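Side-chain contacts in Myo-inositol 2-dehydrogenase (Lactobacillus plantarum WCFS1, PDB 3CEA), which probably catalyses the NAD-dependent oxidation of myo-inositol at its 2-hydroxyl: residues K7-A12 against N307-G312; K35-C40 against D68-D73; N109-M114 against D321-L326; G181-M186 against G207-I212. One frame throughout, in Å; residues are numbered along the deposited sequence.

Contact 1. Residues K7-A12 against N307-G312; sequences KPLRAA and NNVIVG
Leu9 meets Val309 and Ile310 through aliphatic branches alone: no ring, amide or carboxylate takes part, and the contact offers neither a flat face nor a flat edge. Methyl CD1 of Leu9 carries most of it, lying 3.8 Å from both CB and CG1 of Val309, while Leu9 CD2 reaches the same Val309 CG1 at 4.0 Å. About a right angle round the same methyl, Ile310 CG1 approaches Leu9 CD1 at 4.0 Å and Leu9 CG at 4.1 Å. The leucine thus abuts two consecutive residues in the last turn of helix 295-311. Its CG lies opposite the carbonyl carbon (chi1 -65°), which carries the fork out toward the helix. Replacing Leu9 with an alanine here removes CG and both methyls, and would probably open a gap between strand and helix, leaving Val309 CG1 without its apolar mate. No hydrogen bond crosses, and the 129 Å² buried in total fits a small surface contact. Leu9 itself is bonded through its backbone to Gly33 and Lys35. The arrangement is a late helix packed on the start of strand 9-14, an inner strand of the parallel sheet of a Rossmann NAD-binding fold.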
loop_
_atom_site.group_PDB
_atom_site.type_symbol
_atom_site.label_atom_id
_atom_site.label_comp_id
_atom_site.label_asym_id
_atom_site.label_seq_id
_atom_site.Cartn_x
_atom_site.Cartn_y
_atom_site.Cartn_z
ATOM N N LYS A 7 -24.184 -39.420 15.930
ATOM C CA LYS A 7 -23.088 -40.152 15.293
ATOM C C LYS A 7 -22.320 -39.253 14.326
ATOM O O LYS A 7 -22.929 -38.616 13.461
ATOM C CB LYS A 7 -23.614 -41.370 14.529
ATOM C CG LYS A 7 -23.874 -42.607 15.368
ATOM C CD LYS A 7 -24.199 -43.793 14.465
ATOM C CE LYS A 7 -24.767 -44.975 15.242
ATOM N NZ LYS A 7 -23.723 -45.693 16.024
ATOM N N PRO A 8 -20.984 -39.183 14.480
ATOM C CA PRO A 8 -20.176 -38.477 13.490
ATOM C C PRO A 8 -20.105 -39.271 12.186
ATOM O O PRO A 8 -20.254 -40.499 12.199
ATOM C CB PRO A 8 -18.796 -38.407 14.148
ATOM C CG PRO A 8 -18.756 -39.565 15.073
ATOM C CD PRO A 8 -20.161 -39.742 15.569
ATOM N N LEU A 9 -19.897 -38.575 11.073
ATOM C CA LEU A 9 -19.697 -39.235 9.789
ATOM C C LEU A 9 -18.350 -39.941 9.790
ATOM O O LEU A 9 -17.353 -39.390 10.259
ATOM C CB LEU A 9 -19.752 -38.232 8.633
ATOM C CG LEU A 9 -21.053 -37.489 8.314
ATOM C CD1 LEU A 9 -20.790 -36.493 7.204
ATOM C CD2 LEU A 9 -22.184 -38.436 7.928
ATOM N N ARG A 10 -18.331 -41.166 9.280
ATOM C CA ARG A 10 -17.095 -41.923 9.164
ATOM C C ARG A 10 -16.501 -41.678 7.784
ATOM O O ARG A 10 -17.136 -41.962 6.770
ATOM C CB ARG A 10 -17.345 -43.411 9.428
ATOM C CG ARG A 10 -17.769 -43.704 10.868
ATOM C CD ARG A 10 -17.989 -45.188 11.126
ATOM N NE ARG A 10 -16.754 -45.963 11.011
ATOM C CZ ARG A 10 -15.863 -46.125 11.986
ATOM N NH1 ARG A 10 -16.047 -45.562 13.176
ATOM N NH2 ARG A 10 -14.778 -46.855 11.768
ATOM N N ALA A 11 -15.290 -41.126 7.756
ATOM C CA ALA A 11 -14.669 -40.690 6.508
ATOM C C ALA A 11 -13.317 -41.339 6.228
ATOM O O ALA A 11 -12.627 -41.801 7.142
ATOM C CB ALA A 11 -14.540 -39.170 6.480
ATOM N N ALA A 12 -12.966 -41.369 4.944
ATOM C CA ALA A 12 -11.662 -41.823 4.482
ATOM C C ALA A 12 -11.075 -40.793 3.522
ATOM O O ALA A 12 -11.798 -39.953 2.978
ATOM C CB ALA A 12 -11.781 -43.176 3.803
ATOM N N ASN A 307 -21.530 -30.916 6.374
ATOM C CA ASN A 307 -22.881 -30.425 6.652
ATOM C C ASN A 307 -23.873 -30.873 5.580
ATOM O O ASN A 307 -24.996 -31.273 5.892
ATOM C CB ASN A 307 -22.897 -28.896 6.761
ATOM C CG ASN A 307 -22.070 -28.374 7.930
ATOM O OD1 ASN A 307 -21.948 -29.027 8.969
ATOM N ND2 ASN A 307 -21.501 -27.182 7.761
ATOM N N ASN A 308 -23.442 -30.805 4.320
ATOM C CA ASN A 308 -24.265 -31.214 3.183
ATOM C C ASN A 308 -24.673 -32.683 3.238
ATOM O O ASN A 308 -25.823 -33.016 2.952
ATOM C CB ASN A 308 -23.562 -30.901 1.856
ATOM C CG ASN A 308 -23.653 -29.430 1.473
ATOM O OD1 ASN A 308 -24.346 -28.645 2.121
ATOM N ND2 ASN A 308 -22.946 -29.053 0.412
ATOM N N VAL A 309 -23.731 -33.550 3.610
ATOM C CA VAL A 309 -24.013 -34.979 3.778
ATOM C C VAL A 309 -25.024 -35.207 4.912
ATOM O O VAL A 309 -25.971 -35.982 4.758
ATOM C CB VAL A 309 -22.720 -35.810 4.026
ATOM C CG1 VAL A 309 -23.051 -37.286 4.236
ATOM C CG2 VAL A 309 -21.743 -35.658 2.866
ATOM N N ILE A 310 -24.819 -34.512 6.032
ATOM C CA ILE A 310 -25.692 -34.600 7.209
ATOM C C ILE A 310 -27.117 -34.127 6.900
ATOM O O ILE A 310 -28.080 -34.854 7.146
ATOM C CB ILE A 310 -25.098 -33.814 8.418
ATOM C CG1 ILE A 310 -23.841 -34.515 8.950
ATOM C CG2 ILE A 310 -26.132 -33.648 9.535
ATOM C CD1 ILE A 310 -22.966 -33.658 9.854
ATOM N N VAL A 311 -27.235 -32.920 6.349
ATOM C CA VAL A 311 -28.533 -32.306 6.048
ATOM C C VAL A 311 -29.186 -32.920 4.801
ATOM O O VAL A 311 -30.407 -32.856 4.638
ATOM C CB VAL A 311 -28.408 -30.757 5.912
ATOM C CG1 VAL A 311 -29.744 -30.115 5.539
ATOM C CG2 VAL A 311 -27.882 -30.144 7.213
ATOM N N GLY A 312 -28.376 -33.525 3.936
ATOM C CA GLY A 312 -28.880 -34.145 2.708
ATOM C C GLY A 312 -29.158 -33.113 1.632
ATOM O O GLY A 312 -30.277 -33.017 1.122
#

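Contact 2. Residues K35-C40 against D68-D73; sequences KLVAAC and DTENID
Glu70 lays its bent chain against Val37 and Ala38, bringing its aliphatic part and one carboxylate oxygen to strand 34-40. The bend lies at chi2, folded at -71° rather than extended, while chi1 (-63°) sets CG anti to the carbonyl carbon. As a result Glu70 CG comes 3.7 Å from Ala38 CB, and Glu70 CD stands equally near that methyl, at 3.7 Å. Glu70 OE1 continues over to Val37, 3.4 Å from CG1. That two consecutive strand residues face the same loop follows from the backbone, since Val37 has a psi of -38° instead of an extended value and the usual alternation of sides is interrupted. This is the second strand of the Rossmann sheet, flanked by strands 9-14 and 58-60, and the loop 68-73 leads from helix 63-67 into strand 74-77. No hydrogen bond joins the two segments. One carboxylate oxygen has its partners elsewhere: OE2 bonds Tyr60 OH and, weakly, Thr58 OG1. With an alanine in its place the carboxylate and CG are lost, and the Tyr60 hydroxyl would probably be left without this partner and the methyl of Ala38 without its cover on the loop side. At the far end of the strand, Cys40 touches the bound NAD.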
loop_
_atom_site.group_PDB
_atom_site.type_symbol
_atom_site.label_atom_id
_atom_site.label_comp_id
_atom_site.label_asym_id
_atom_site.label_seq_id
_atom_site.Cartn_x
_atom_site.Cartn_y
_atom_site.Cartn_z
ATOM N N LYS A 35 -15.183 -38.117 11.477
ATOM C CA LYS A 35 -14.063 -38.878 12.011
ATOM C C LYS A 35 -13.324 -39.562 10.865
ATOM O O LYS A 35 -13.901 -40.383 10.146
ATOM C CB LYS A 35 -14.555 -39.909 13.034
ATOM C CG LYS A 35 -13.463 -40.486 13.925
ATOM N N LEU A 36 -12.053 -39.209 10.694
ATOM C CA LEU A 36 -11.206 -39.820 9.671
ATOM C C LEU A 36 -10.691 -41.175 10.159
ATOM O O LEU A 36 -9.883 -41.245 11.089
ATOM C CB LEU A 36 -10.045 -38.888 9.303
ATOM C CG LEU A 36 -9.163 -39.251 8.103
ATOM C CD1 LEU A 36 -9.956 -39.274 6.799
ATOM C CD2 LEU A 36 -8.003 -38.276 8.000
ATOM N N VAL A 37 -11.164 -42.242 9.520
ATOM C CA VAL A 37 -10.906 -43.607 9.983
ATOM C C VAL A 37 -9.775 -44.296 9.217
ATOM O O VAL A 37 -8.982 -45.038 9.804
ATOM C CB VAL A 37 -12.192 -44.475 9.929
ATOM C CG1 VAL A 37 -11.914 -45.891 10.423
ATOM C CG2 VAL A 37 -13.301 -43.836 10.756
ATOM N N ALA A 38 -9.710 -44.052 7.912
ATOM C CA ALA A 38 -8.713 -44.694 7.058
ATOM C C ALA A 38 -8.099 -43.721 6.058
ATOM O O ALA A 38 -8.702 -42.704 5.717
ATOM C CB ALA A 38 -9.321 -45.887 6.341
ATOM N N ALA A 39 -6.891 -44.043 5.601
ATOM C CA ALA A 39 -6.202 -43.245 4.593
ATOM C C ALA A 39 -5.532 -44.137 3.555
ATOM O O ALA A 39 -5.039 -45.221 3.876
ATOM C CB ALA A 39 -5.180 -42.325 5.246
ATOM N N CYS A 40 -5.521 -43.671 2.309
ATOM C CA CYS A 40 -4.899 -44.408 1.216
ATOM C C CYS A 40 -3.894 -43.547 0.455
ATOM O O CYS A 40 -4.222 -42.455 -0.010
ATOM C CB CYS A 40 -5.963 -44.960 0.266
ATOM S SG CYS A 40 -5.309 -46.012 -1.047
ATOM N N ASP A 68 -13.880 -51.295 0.099
ATOM C CA ASP A 68 -14.556 -52.579 0.287
ATOM C C ASP A 68 -14.363 -53.188 1.681
ATOM O O ASP A 68 -14.922 -54.248 1.979
ATOM C CB ASP A 68 -14.113 -53.579 -0.788
ATOM C CG ASP A 68 -14.479 -53.133 -2.198
ATOM O OD1 ASP A 68 -15.474 -52.391 -2.368
ATOM O OD2 ASP A 68 -13.763 -53.534 -3.141
ATOM N N THR A 69 -13.584 -52.519 2.529
ATOM C CA THR A 69 -13.277 -53.041 3.865
ATOM C C THR A 69 -13.736 -52.109 4.985
ATOM O O THR A 69 -14.189 -52.570 6.032
ATOM C CB THR A 69 -11.765 -53.338 4.037
ATOM O OG1 THR A 69 -11.270 -54.021 2.879
ATOM C CG2 THR A 69 -11.510 -54.201 5.268
ATOM N N GLU A 70 -13.612 -50.803 4.765
ATOM C CA GLU A 70 -13.909 -49.822 5.805
ATOM C C GLU A 70 -15.392 -49.468 5.877
ATOM O O GLU A 70 -16.083 -49.401 4.857
ATOM C CB GLU A 70 -13.075 -48.552 5.609
ATOM C CG GLU A 70 -11.566 -48.755 5.720
ATOM C CD GLU A 70 -11.093 -49.037 7.140
ATOM O OE1 GLU A 70 -11.546 -48.352 8.082
ATOM O OE2 GLU A 70 -10.253 -49.943 7.308
ATOM N N ASN A 71 -15.867 -49.251 7.100
ATOM C CA ASN A 71 -17.211 -48.742 7.334
ATOM C C ASN A 71 -17.191 -47.216 7.301
ATOM O O ASN A 71 -16.859 -46.569 8.298
ATOM C CB ASN A 71 -17.753 -49.255 8.675
ATOM C CG ASN A 71 -19.230 -48.944 8.875
ATOM O OD1 ASN A 71 -19.945 -48.591 7.933
ATOM N ND2 ASN A 71 -19.697 -49.084 10.112
ATOM N N ILE A 72 -17.531 -46.650 6.143
ATOM C CA ILE A 72 -17.469 -45.201 5.932
ATOM C C ILE A 72 -18.691 -44.637 5.208
ATOM O O ILE A 72 -19.286 -45.301 4.354
ATOM C CB ILE A 72 -16.179 -44.772 5.176
ATOM C CG1 ILE A 72 -15.861 -45.754 4.038
ATOM C CG2 ILE A 72 -15.009 -44.632 6.154
ATOM C CD1 ILE A 72 -14.781 -45.286 3.083
ATOM N N ASP A 73 -19.049 -43.405 5.563
ATOM C CA ASP A 73 -20.167 -42.687 4.950
ATOM C C ASP A 73 -19.692 -41.815 3.791
ATOM O O ASP A 73 -20.436 -41.577 2.838
ATOM C CB ASP A 73 -20.868 -41.801 5.986
ATOM C CG ASP A 73 -21.354 -42.578 7.199
ATOM O OD1 ASP A 73 -22.202 -43.485 7.035
ATOM O OD2 ASP A 73 -20.894 -42.272 8.322
#

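Contact 3. Residues N109-M114 against D321-L326; sequences NEVDEM and DGIKAL
Val111 carries the contact from the side of helix 108-119, and it does so with both methyls, each given to a different residue of helix 319-338. The apolar pairs come first. Val111 CG1 lies 4.0 Å from Ile323 CG1, the two side chains lying alongside and pointing opposite ways; Val111 CG2 lies 4.1 Å from Leu326 CD2, where the side chains meet at a slant. Ile323 and Leu326 are three residues apart and so stand on the same side of their helix, about one turn from each other, with the valine fork reaching both. The fork is directed by chi1 of 175°, which puts CG1 opposite the backbone N and CG2 opposite the carbonyl carbon. Leu326 has CG opposite its own backbone N (chi1 -175°), and its CD2 branch does the touching. The nearest CA atoms, those of Val111 and Ile323, are 7.7 Å apart, evidence of a close helix approach, although the buried area is a modest 135 Å².

Hydrogen bonds do not cross. Each helix keeps its own four-residue pattern, as in Met114 N to Glu110 O and Leu326 N to Gly322 O. No salt bridge crosses; Asp321 pairs instead with Arg195 of helix 182-198.

Around the pair, Leu104 packs on Ile323 and Met114, a selenomethionine, while Pro103 touches Leu326. Met114 also leans on helix 84-93, and helix 182-198 covers a further side of helix 319-338 through Ile188 and Ile191 on Ala325.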
loop_
_atom_site.group_PDB
_atom_site.type_symbol
_atom_site.label_atom_id
_atom_site.label_comp_id
_atom_site.label_asym_id
_atom_site.label_seq_id
_atom_site.Cartn_x
_atom_site.Cartn_y
_atom_site.Cartn_z
ATOM N N ASN A 109 -14.179 -38.539 -22.206
ATOM C CA ASN A 109 -14.925 -39.796 -22.130
ATOM C C ASN A 109 -15.067 -40.297 -20.693
ATOM O O ASN A 109 -16.154 -40.703 -20.280
ATOM C CB ASN A 109 -14.272 -40.874 -23.002
ATOM C CG ASN A 109 -14.396 -40.587 -24.491
ATOM O OD1 ASN A 109 -15.433 -40.116 -24.968
ATOM N ND2 ASN A 109 -13.337 -40.886 -25.237
ATOM N N GLU A 110 -13.965 -40.255 -19.944
ATOM C CA GLU A 110 -13.947 -40.656 -18.535
ATOM C C GLU A 110 -14.843 -39.774 -17.670
ATOM O O GLU A 110 -15.542 -40.274 -16.789
ATOM C CB GLU A 110 -12.520 -40.630 -17.979
ATOM C CG GLU A 110 -11.636 -41.797 -18.408
ATOM C CD GLU A 110 -10.324 -41.852 -17.637
ATOM O OE1 GLU A 110 -10.349 -41.725 -16.391
ATOM O OE2 GLU A 110 -9.264 -42.028 -18.276
ATOM N N VAL A 111 -14.811 -38.467 -17.931
ATOM C CA VAL A 111 -15.572 -37.477 -17.159
ATOM C C VAL A 111 -17.075 -37.558 -17.442
ATOM O O VAL A 111 -17.890 -37.317 -16.546
ATOM C CB VAL A 111 -15.039 -36.032 -17.392
ATOM C CG1 VAL A 111 -15.906 -34.990 -16.675
ATOM C CG2 VAL A 111 -13.595 -35.916 -16.924
ATOM N N ASP A 112 -17.430 -37.900 -18.681
ATOM C CA ASP A 112 -18.829 -38.100 -19.056
ATOM C C ASP A 112 -19.456 -39.269 -18.303
ATOM O O ASP A 112 -20.565 -39.148 -17.774
ATOM C CB ASP A 112 -18.969 -38.310 -20.568
ATOM C CG ASP A 112 -19.201 -37.012 -21.326
ATOM O OD1 ASP A 112 -19.111 -35.917 -20.718
ATOM O OD2 ASP A 112 -19.478 -37.090 -22.544
ATOM N N GLU A 113 -18.737 -40.391 -18.257
ATOM C CA GLU A 113 -19.184 -41.586 -17.543
ATOM C C GLU A 113 -19.294 -41.307 -16.048
ATOM O O GLU A 113 -20.258 -41.721 -15.399
ATOM C CB GLU A 113 -18.229 -42.755 -17.799
HETATM N N MSE A 114 -18.301 -40.593 -15.522
HETATM C CA MSE A 114 -18.267 -40.163 -14.127
HETATM C C MSE A 114 -19.489 -39.307 -13.778
HETATM O O MSE A 114 -20.154 -39.552 -12.771
HETATM C CB MSE A 114 -16.965 -39.403 -13.856
HETATM C CG MSE A 114 -16.825 -38.814 -12.467
HETATM SE SE MSE A 114 -15.401 -37.488 -12.445
HETATM C CE MSE A 114 -15.625 -36.830 -10.652
ATOM N N ASP A 321 -20.784 -27.366 -13.604
ATOM C CA ASP A 321 -19.825 -26.282 -13.392
ATOM C C ASP A 321 -18.382 -26.758 -13.563
ATOM O O ASP A 321 -17.538 -26.027 -14.087
ATOM C CB ASP A 321 -20.012 -25.661 -12.005
ATOM C CG ASP A 321 -21.268 -24.814 -11.904
ATOM O OD1 ASP A 321 -21.530 -24.013 -12.825
ATOM O OD2 ASP A 321 -21.991 -24.940 -10.893
ATOM N N GLY A 322 -18.111 -27.981 -13.116
ATOM C CA GLY A 322 -16.785 -28.581 -13.225
ATOM C C GLY A 322 -16.434 -28.985 -14.645
ATOM O O GLY A 322 -15.285 -28.837 -15.070
ATOM N N ILE A 323 -17.425 -29.498 -15.373
ATOM C CA ILE A 323 -17.241 -29.921 -16.763
ATOM C C ILE A 323 -16.926 -28.716 -17.650
ATOM O O ILE A 323 -15.937 -28.727 -18.387
ATOM C CB ILE A 323 -18.469 -30.709 -17.303
ATOM C CG1 ILE A 323 -18.610 -32.050 -16.572
ATOM C CG2 ILE A 323 -18.343 -30.950 -18.804
ATOM C CD1 ILE A 323 -19.929 -32.762 -16.801
ATOM N N LYS A 324 -17.756 -27.679 -17.550
ATOM C CA LYS A 324 -17.567 -26.443 -18.313
ATOM C C LYS A 324 -16.201 -25.794 -18.061
ATOM O O LYS A 324 -15.496 -25.440 -19.007
ATOM C CB LYS A 324 -18.699 -25.455 -18.026
ATOM C CG LYS A 324 -20.039 -25.878 -18.606
ATOM C CD LYS A 324 -21.149 -24.937 -18.190
ATOM C CE LYS A 324 -22.432 -25.224 -18.957
ATOM N NZ LYS A 324 -23.504 -24.258 -18.590
ATOM N N ALA A 325 -15.828 -25.663 -16.789
ATOM C CA ALA A 325 -14.533 -25.094 -16.410
ATOM C C ALA A 325 -13.373 -25.883 -17.015
ATOM O O ALA A 325 -12.391 -25.303 -17.484
ATOM C CB ALA A 325 -14.401 -25.025 -14.892
ATOM N N LEU A 326 -13.502 -27.208 -17.006
ATOM C CA LEU A 326 -12.505 -28.098 -17.591
ATOM C C LEU A 326 -12.462 -27.964 -19.116
ATOM O O LEU A 326 -11.387 -28.029 -19.717
ATOM C CB LEU A 326 -12.794 -29.545 -17.181
ATOM C CG LEU A 326 -11.822 -30.659 -17.577
ATOM C CD1 LEU A 326 -10.475 -30.475 -16.895
ATOM C CD2 LEU A 326 -12.421 -32.019 -17.245
#

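Contact 4. Residues G181-M186 against G207-I212; sequences GIFVDM and GLTSNI
A helix-on-sheet packing contact joins Phe183, in the first turn of helix 182-198, to Gly207, Leu208 and Thr209 of strand 202-210, in the GFO/IDH/MocA C-terminal domain. The short axes of 182-186 and 207-210 run almost perpendicular, at 93°, with a closest approach of 11.4 Å, a gap that the phenyl ring bridges. The ring ends in CZ, which lies 3.9 Å from Leu208 O and 4.2 Å from Gly207 CA. Beside it, Phe183 CE2 meets the methyl CG2 of Thr209 at 3.9 Å, so ring and threonine touch through carbon. All three partners approach the ring obliquely. With chi1 at -67°, the ring is swung opposite the carbonyl carbon and out toward the strand.

Glycine at 207 fits the space: a beta carbon there would stand only 3.5 Å from Phe183 CZ, a tight fit. Leu208 turns its own side chain the other way and packs on Gln229 of the second subunit, so the strand has the helix on one face and a subunit interface on the other. Cys332 and Gln333 of helix 319-338, with Ala228 of strand 225-232, complete the surroundings of the ring.

No hydrogen bond crosses between the segments, and the strand's polar backbone is served by others: Gly207 N bonds Ser335 OG, and Leu208 pairs with Val227. The chemistry therefore implies adhesion by shape and van der Waals contact, an aromatic ring fitted against a strand backbone already engaged in its sheet.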
loop_
_atom_site.group_PDB
_atom_site.type_symbol
_atom_site.label_atom_id
_atom_site.label_comp_id
_atom_site.label_asym_id
_atom_site.label_seq_id
_atom_site.Cartn_x
_atom_site.Cartn_y
_atom_site.Cartn_z
ATOM N N GLY A 181 -1.784 -29.869 -18.070
ATOM C CA GLY A 181 -1.255 -28.603 -18.562
ATOM C C GLY A 181 -1.541 -27.430 -17.645
ATOM O O GLY A 181 -2.332 -27.537 -16.708
ATOM N N ILE A 182 -0.900 -26.303 -17.939
ATOM C CA ILE A 182 -0.958 -25.106 -17.099
ATOM C C ILE A 182 -2.359 -24.480 -16.973
ATOM O O ILE A 182 -2.742 -24.033 -15.892
ATOM C CB ILE A 182 0.102 -24.044 -17.549
ATOM C CG1 ILE A 182 0.169 -22.864 -16.567
ATOM C CG2 ILE A 182 -0.151 -23.571 -18.984
ATOM C CD1 ILE A 182 0.887 -23.172 -15.263
ATOM N N PHE A 183 -3.117 -24.461 -18.070
ATOM C CA PHE A 183 -4.460 -23.870 -18.078
ATOM C C PHE A 183 -5.444 -24.692 -17.251
ATOM O O PHE A 183 -6.320 -24.136 -16.589
ATOM C CB PHE A 183 -4.991 -23.716 -19.510
ATOM C CG PHE A 183 -4.239 -22.713 -20.340
ATOM C CD1 PHE A 183 -4.472 -21.347 -20.193
ATOM C CD2 PHE A 183 -3.308 -23.135 -21.286
ATOM C CE1 PHE A 183 -3.782 -20.417 -20.971
ATOM C CE2 PHE A 183 -2.614 -22.211 -22.066
ATOM C CZ PHE A 183 -2.855 -20.849 -21.908
ATOM N N VAL A 184 -5.294 -26.014 -17.300
ATOM C CA VAL A 184 -6.155 -26.920 -16.545
ATOM C C VAL A 184 -5.795 -26.916 -15.054
ATOM O O VAL A 184 -6.681 -26.857 -14.198
ATOM C CB VAL A 184 -6.119 -28.360 -17.130
ATOM C CG1 VAL A 184 -6.719 -29.376 -16.160
ATOM C CG2 VAL A 184 -6.850 -28.407 -18.463
ATOM N N ASP A 185 -4.499 -26.961 -14.756
ATOM C CA ASP A 185 -4.031 -27.037 -13.377
ATOM C C ASP A 185 -4.152 -25.704 -12.634
ATOM O O ASP A 185 -4.661 -25.666 -11.514
ATOM C CB ASP A 185 -2.593 -27.564 -13.321
ATOM C CG ASP A 185 -2.208 -28.068 -11.937
ATOM O OD1 ASP A 185 -3.004 -28.817 -11.323
ATOM O OD2 ASP A 185 -1.102 -27.722 -11.467
HETATM N N MSE A 186 -3.689 -24.619 -13.252
HETATM C CA MSE A 186 -3.760 -23.301 -12.627
HETATM C C MSE A 186 -5.064 -22.552 -12.910
HETATM O O MSE A 186 -5.839 -22.274 -11.992
HETATM C CB MSE A 186 -2.570 -22.423 -13.031
HETATM C CG MSE A 186 -1.315 -22.593 -12.191
HETATM SE SE MSE A 186 -1.516 -22.475 -10.228
HETATM C CE MSE A 186 -3.136 -21.359 -10.030
ATOM N N GLY A 207 -5.022 -18.631 -26.519
ATOM C CA GLY A 207 -4.033 -19.042 -25.532
ATOM C C GLY A 207 -2.617 -18.992 -26.067
ATOM O O GLY A 207 -2.374 -19.297 -27.234
ATOM N N LEU A 208 -1.686 -18.590 -25.207
ATOM C CA LEU A 208 -0.263 -18.582 -25.536
ATOM C C LEU A 208 0.535 -19.147 -24.373
ATOM O O LEU A 208 0.216 -18.892 -23.210
ATOM C CB LEU A 208 0.213 -17.165 -25.876
ATOM C CG LEU A 208 -0.276 -16.551 -27.192
ATOM C CD1 LEU A 208 -0.080 -15.042 -27.192
ATOM C CD2 LEU A 208 0.424 -17.183 -28.388
ATOM N N THR A 209 1.565 -19.925 -24.691
ATOM C CA THR A 209 2.381 -20.572 -23.670
ATOM C C THR A 209 3.827 -20.101 -23.707
ATOM O O THR A 209 4.296 -19.594 -24.728
ATOM C CB THR A 209 2.345 -22.109 -23.789
ATOM O OG1 THR A 209 2.683 -22.500 -25.125
ATOM C CG2 THR A 209 0.964 -22.652 -23.424
ATOM N N SER A 210 4.522 -20.278 -22.584
ATOM C CA SER A 210 5.912 -19.861 -22.446
ATOM C C SER A 210 6.706 -20.847 -21.612
ATOM O O SER A 210 6.214 -21.358 -20.600
ATOM C CB SER A 210 5.995 -18.484 -21.791
ATOM O OG SER A 210 7.339 -18.042 -21.693
ATOM N N ASN A 211 7.936 -21.104 -22.049
ATOM C CA ASN A 211 8.910 -21.860 -21.273
ATOM C C ASN A 211 10.200 -21.069 -21.057
ATOM O O ASN A 211 11.252 -21.648 -20.778
ATOM C CB ASN A 211 9.214 -23.201 -21.947
ATOM C CG ASN A 211 8.366 -24.336 -21.405
ATOM O OD1 ASN A 211 8.047 -24.382 -20.213
ATOM N ND2 ASN A 211 8.011 -25.273 -22.277
ATOM N N ILE A 212 10.112 -19.747 -21.184
ATOM C CA ILE A 212 11.271 -18.870 -21.016
ATOM C C ILE A 212 11.857 -18.974 -19.601
ATOM O O ILE A 212 13.068 -19.135 -19.437
ATOM C CB ILE A 212 10.937 -17.397 -21.384
ATOM C CG1 ILE A 212 10.662 -17.276 -22.889
ATOM C CG2 ILE A 212 12.069 -16.452 -20.970
ATOM C CD1 ILE A 212 10.068 -15.943 -23.322
#

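Contacts 1 and 2 form one neighbourhood, their centres 13 Å apart on adjacent strands of the Rossmann sheet. Arg10 joins them: its O probably bonds Asp73 N at 2.7 Å, and its NE probably bonds Asn71 O at 2.8 Å. Contacts 3 and 4 also touch, Leu326 CD1 lying 4.0 Å from Val184 CG1, so that helix 319-338 of contact 3 meets helix 182-198 of contact 4. Contacts 2 and 4 stand on opposite sides of the chain's centre, 37 Å between centres. The cofactor lies between these regions: Cys40 of contact 2 touches NAD, whereas the side chains of Leu326, Ala38 and Phe183 are about 9, 12 and 13 Å from it.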